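PDB 2XFD: carbohydrate binding module from Escherichia coli, which binds beta-linked glucans such as cellobiose with the help of a calcium ion and, as its family suggests, probably xylan. Local coordinates for residues V7-Q21 / R50-V64. Numbering follows the deposited sequence.
Sequences VRARGVNGQESVSLQ and RVAFTNDATGRDVQV. With CA (calcium ion), chain C; BGC (beta-D-glucopyranose), chain B.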
# COMPACT_ATOMS: atom_id res chain seq x y z
N VAL A 7 1.07 -6.82 5.05
CA VAL A 7 1.20 -6.21 3.76
C VAL A 7 2.21 -7.02 2.95
O VAL A 7 3.32 -7.24 3.42
CB VAL A 7 1.64 -4.75 3.89
CG1 VAL A 7 1.84 -4.09 2.52
CG2 VAL A 7 0.68 -3.98 4.75
N ARG A 8 1.85 -7.44 1.73
CA ARG A 8 2.80 -8.09 0.83
C ARG A 8 3.11 -7.08 -0.29
O ARG A 8 2.22 -6.71 -1.05
CB ARG A 8 2.20 -9.37 0.25
CG ARG A 8 3.24 -10.07 -0.62
CD ARG A 8 3.19 -11.47 -0.68
NE ARG A 8 4.27 -12.14 -1.32
CZ ARG A 8 5.33 -12.75 -0.76
NH1 ARG A 8 6.14 -13.42 -1.57
NH2 ARG A 8 5.61 -12.67 0.52
N ALA A 9 4.36 -6.62 -0.37
CA ALA A 9 4.73 -5.56 -1.27
C ALA A 9 6.20 -5.59 -1.60
O ALA A 9 6.99 -6.24 -0.90
CB ALA A 9 4.35 -4.23 -0.68
N ARG A 10 6.55 -4.83 -2.63
CA ARG A 10 7.92 -4.62 -3.06
C ARG A 10 8.08 -3.22 -3.59
O ARG A 10 7.10 -2.59 -4.01
CB ARG A 10 8.36 -5.62 -4.15
CG ARG A 10 7.79 -5.35 -5.52
CD ARG A 10 8.23 -6.31 -6.57
NE ARG A 10 7.90 -5.90 -7.93
CZ ARG A 10 8.74 -5.25 -8.76
NH1 ARG A 10 8.39 -5.09 -10.01
NH2 ARG A 10 9.89 -4.77 -8.31
N GLY A 11 9.33 -2.79 -3.62
CA GLY A 11 9.73 -1.65 -4.40
C GLY A 11 10.41 -2.11 -5.69
O GLY A 11 10.66 -3.30 -5.89
N VAL A 12 10.68 -1.13 -6.53
CA VAL A 12 11.44 -1.39 -7.74
C VAL A 12 12.94 -1.16 -7.57
O VAL A 12 13.72 -1.86 -8.17
CB VAL A 12 10.86 -0.63 -8.93
CG1 VAL A 12 9.45 -0.96 -9.21
CG2 VAL A 12 11.05 0.64 -8.92
N ASN A 13 13.34 -0.21 -6.72
CA ASN A 13 14.77 -0.04 -6.50
C ASN A 13 15.26 -0.30 -5.08
O ASN A 13 16.47 -0.34 -4.90
CB ASN A 13 15.30 1.31 -7.02
CG ASN A 13 15.07 2.46 -6.09
OD1 ASN A 13 14.44 2.38 -5.02
ND2 ASN A 13 15.59 3.60 -6.50
N GLY A 14 14.39 -0.57 -4.13
CA GLY A 14 14.79 -0.92 -2.80
C GLY A 14 14.96 0.22 -1.82
O GLY A 14 15.42 -0.01 -0.69
N GLN A 15 14.61 1.43 -2.23
CA GLN A 15 14.64 2.58 -1.38
C GLN A 15 13.22 3.04 -0.96
O GLN A 15 13.09 3.96 -0.17
CB GLN A 15 15.33 3.74 -2.07
CG GLN A 15 16.73 3.50 -2.44
CD GLN A 15 17.27 4.55 -3.44
OE1 GLN A 15 16.51 5.44 -3.99
NE2 GLN A 15 18.51 4.34 -3.83
N GLU A 16 12.19 2.40 -1.52
CA GLU A 16 10.85 2.84 -1.32
C GLU A 16 10.40 2.63 0.12
O GLU A 16 10.68 1.62 0.76
CB GLU A 16 9.89 2.13 -2.27
CG GLU A 16 10.19 2.40 -3.72
CD GLU A 16 11.21 1.51 -4.40
OE1 GLU A 16 11.90 0.71 -3.71
OE2 GLU A 16 11.32 1.60 -5.68
N SER A 17 9.61 3.62 0.62
CA SER A 17 9.00 3.59 1.94
C SER A 17 7.49 3.53 1.83
O SER A 17 6.88 4.31 1.07
CB SER A 17 9.40 4.80 2.77
OG SER A 17 8.90 4.70 4.09
N VAL A 18 6.87 2.64 2.57
CA VAL A 18 5.43 2.58 2.68
C VAL A 18 5.02 2.68 4.14
O VAL A 18 5.73 2.27 5.08
CB VAL A 18 4.82 1.33 2.06
CG1 VAL A 18 5.03 1.35 0.58
CG2 VAL A 18 5.31 0.06 2.72
N SER A 19 3.83 3.19 4.32
CA SER A 19 3.16 3.29 5.62
C SER A 19 1.84 2.55 5.59
O SER A 19 1.02 2.77 4.71
CB SER A 19 2.92 4.76 5.94
OG SER A 19 4.13 5.44 6.13
N LEU A 20 1.64 1.73 6.59
CA LEU A 20 0.32 1.15 6.87
C LEU A 20 -0.44 2.15 7.76
O LEU A 20 0.07 2.47 8.84
CB LEU A 20 0.48 -0.18 7.62
CG LEU A 20 -0.81 -0.81 8.06
CD1 LEU A 20 -1.75 -1.20 6.95
CD2 LEU A 20 -0.50 -2.03 8.92
N GLN A 21 -1.58 2.59 7.31
CA GLN A 21 -2.38 3.59 8.02
C GLN A 21 -3.76 3.03 8.33
O GLN A 21 -4.31 2.28 7.50
CB GLN A 21 -2.52 4.84 7.16
CG GLN A 21 -1.21 5.45 6.75
CD GLN A 21 -1.41 6.61 5.78
OE1 GLN A 21 -2.20 6.55 4.86
NE2 GLN A 21 -0.63 7.60 5.96
N ARG A 50 -5.18 1.99 4.76
CA ARG A 50 -4.46 2.42 3.57
C ARG A 50 -3.04 1.92 3.62
O ARG A 50 -2.42 1.82 4.68
CB ARG A 50 -4.47 3.94 3.47
CG ARG A 50 -5.85 4.55 3.32
CD ARG A 50 -5.82 6.04 3.38
NE ARG A 50 -7.18 6.51 3.24
CZ ARG A 50 -7.53 7.80 3.37
NH1 ARG A 50 -8.81 8.12 3.33
NH2 ARG A 50 -6.62 8.72 3.52
N VAL A 51 -2.49 1.60 2.44
CA VAL A 51 -1.06 1.40 2.27
C VAL A 51 -0.59 2.54 1.39
O VAL A 51 -1.03 2.70 0.26
CB VAL A 51 -0.71 0.07 1.65
CG1 VAL A 51 0.76 -0.03 1.40
CG2 VAL A 51 -1.20 -1.07 2.53
N ALA A 52 0.28 3.39 1.97
CA ALA A 52 0.72 4.62 1.33
C ALA A 52 2.17 4.57 0.99
O ALA A 52 3.02 4.21 1.80
CB ALA A 52 0.50 5.81 2.25
N PHE A 53 2.51 5.01 -0.21
CA PHE A 53 3.89 5.22 -0.69
C PHE A 53 4.19 6.70 -0.46
O PHE A 53 3.42 7.54 -0.87
CB PHE A 53 3.95 4.87 -2.17
CG PHE A 53 5.23 5.16 -2.92
CD1 PHE A 53 6.51 5.03 -2.36
CD2 PHE A 53 5.15 5.45 -4.25
CE1 PHE A 53 7.66 5.23 -3.11
CE2 PHE A 53 6.27 5.62 -5.03
CZ PHE A 53 7.54 5.50 -4.48
N THR A 54 5.30 7.01 0.22
CA THR A 54 5.53 8.36 0.74
C THR A 54 6.81 9.00 0.24
O THR A 54 6.97 10.19 0.52
CB THR A 54 5.54 8.32 2.26
OG1 THR A 54 6.63 7.53 2.71
CG2 THR A 54 4.25 7.79 2.85
N ASN A 55 7.73 8.30 -0.42
CA ASN A 55 9.01 8.86 -0.81
C ASN A 55 9.32 8.71 -2.28
O ASN A 55 10.45 8.40 -2.67
CB ASN A 55 10.14 8.34 0.11
CG ASN A 55 10.45 6.90 -0.13
OD1 ASN A 55 9.60 6.16 -0.65
ND2 ASN A 55 11.65 6.46 0.25
N ASP A 56 8.33 8.90 -3.11
CA ASP A 56 8.51 8.84 -4.54
C ASP A 56 9.67 9.76 -4.96
O ASP A 56 9.85 10.86 -4.41
CB ASP A 56 7.23 9.27 -5.26
CG ASP A 56 7.28 9.04 -6.71
OD1 ASP A 56 7.93 8.08 -7.17
OD2 ASP A 56 6.61 9.82 -7.44
N ALA A 57 10.38 9.31 -5.97
CA ALA A 57 11.54 9.97 -6.57
C ALA A 57 11.83 9.21 -7.82
O ALA A 57 11.30 8.14 -8.11
CB ALA A 57 12.70 9.95 -5.68
N THR A 58 12.82 9.72 -8.56
CA THR A 58 13.33 9.02 -9.70
C THR A 58 13.66 7.57 -9.37
O THR A 58 14.37 7.32 -8.40
CB THR A 58 14.63 9.74 -10.20
OG1 THR A 58 14.24 11.03 -10.57
CG2 THR A 58 15.25 8.95 -11.37
N GLY A 59 13.20 6.62 -10.16
CA GLY A 59 13.55 5.21 -10.01
C GLY A 59 12.76 4.45 -8.97
O GLY A 59 12.98 3.24 -8.82
N ARG A 60 11.88 5.14 -8.23
CA ARG A 60 11.15 4.52 -7.13
C ARG A 60 9.66 4.37 -7.45
O ARG A 60 9.01 5.34 -7.85
CB ARG A 60 11.23 5.37 -5.90
CG ARG A 60 12.63 5.60 -5.32
CD ARG A 60 12.57 6.40 -4.06
NE ARG A 60 13.90 6.74 -3.58
CZ ARG A 60 14.19 7.65 -2.68
NH1 ARG A 60 13.26 8.41 -2.15
NH2 ARG A 60 15.45 7.85 -2.36
N ASP A 61 9.15 3.15 -7.26
CA ASP A 61 7.74 2.80 -7.44
C ASP A 61 7.46 1.61 -6.52
O ASP A 61 8.38 0.86 -6.17
CB ASP A 61 7.45 2.35 -8.91
CG ASP A 61 7.62 3.42 -9.93
OD1 ASP A 61 8.29 3.11 -10.97
OD2 ASP A 61 7.07 4.51 -9.75
N VAL A 62 6.18 1.42 -6.15
CA VAL A 62 5.78 0.33 -5.25
C VAL A 62 4.75 -0.55 -5.94
O VAL A 62 3.82 -0.06 -6.60
CB VAL A 62 5.22 0.91 -3.96
CG1 VAL A 62 4.58 -0.17 -3.09
CG2 VAL A 62 6.34 1.66 -3.18
N GLN A 63 4.89 -1.85 -5.75
CA GLN A 63 3.89 -2.84 -6.17
C GLN A 63 3.41 -3.54 -4.89
O GLN A 63 4.19 -4.21 -4.23
CB GLN A 63 4.45 -3.82 -7.18
CG GLN A 63 3.42 -4.75 -7.78
CD GLN A 63 3.98 -5.86 -8.62
OE1 GLN A 63 5.18 -6.10 -8.70
NE2 GLN A 63 3.15 -6.52 -9.30
N VAL A 64 2.12 -3.39 -4.59
CA VAL A 64 1.47 -4.06 -3.46
C VAL A 64 0.67 -5.20 -4.00
O VAL A 64 -0.24 -5.02 -4.78
CB VAL A 64 0.55 -3.04 -2.68
CG1 VAL A 64 -0.06 -3.77 -1.48
CG2 VAL A 64 1.26 -1.80 -2.30
CA CA C . 7.59 6.72 -9.15
C2 BGC B . 6.59 8.27 -12.00
C3 BGC B . 6.17 9.19 -10.87
C4 BGC B . 6.12 10.66 -11.32
C5 BGC B . 5.21 10.74 -12.54
C6 BGC B . 4.99 12.14 -13.17
C1 BGC B . 5.73 8.50 -13.22
O2 BGC B . 6.57 6.92 -11.48
O3 BGC B . 7.14 9.05 -9.83
O4 BGC B . 5.57 11.48 -10.33
O5 BGC B . 5.71 9.89 -13.53
O6 BGC B . 6.26 12.59 -13.60
O HOH W 1 6.51 -6.62 -11.54
O HOH W 2 6.39 5.68 4.59
O HOH W 3 -3.72 8.70 3.89
O HOH W 4 9.67 7.21 -10.21
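Three backbone N-H groups converge on OE2 of the buried Glu16: those of Val12 and Asn13 from its own loop, and that of Asp61 from 50-64, with Asp61 N to Glu16 OE2 at 3.1 Å. Asn13 N takes the syn lone pair and Asp61 N the anti one, while Val12 N arrives from above the carboxylate plane. A bend at chi2 (86°) folds the carboxylate back into this ring of donors, and Gly14 N binds the other oxygen, OE1. Glutamate suits the place by its reach and its two acceptor oxygens, and Gly11 because a side chain there would strike OE1. A leucine here would probably leave the N-H groups of Asn13, Gly14 and Asp61 without their carboxylate acceptors and loosen the hold between the two loops. At the outer end Arg60 grips Gln15 OE1 side-on, NE at 2.9 Å and NH2 at 3.1 Å from that one oxygen, with amide and guanidinium planes 84° apart. Asn55 uses both ends of its amide: OD1 accepts from Ser17 N at 2.8 Å and ND2 donates to Gln15 O.

The loops link two antiparallel sheets of a beta-sandwich: 7-11 pairs with 62-64 in one, 17-21 with 50-53 in the other. Between the sheets Val18 CG1 meets Val62 CG2 at 4.0 Å, and the same CG2 lies over one face of the Phe53 ring; branched and aromatic residues fill this interior. On the outer surface Arg10 NE donates to Gln63 OE1 at 2.8 Å, in the carbonyl plane, and Gln63 NE2 turns to Glu98. By holding Asp61 N, Glu16 is second-shell to a calcium ion bound by Asp56 OD1, Arg60 O, Asp61 OD2, His101 O, a water, and O2 and O3 of the glucose.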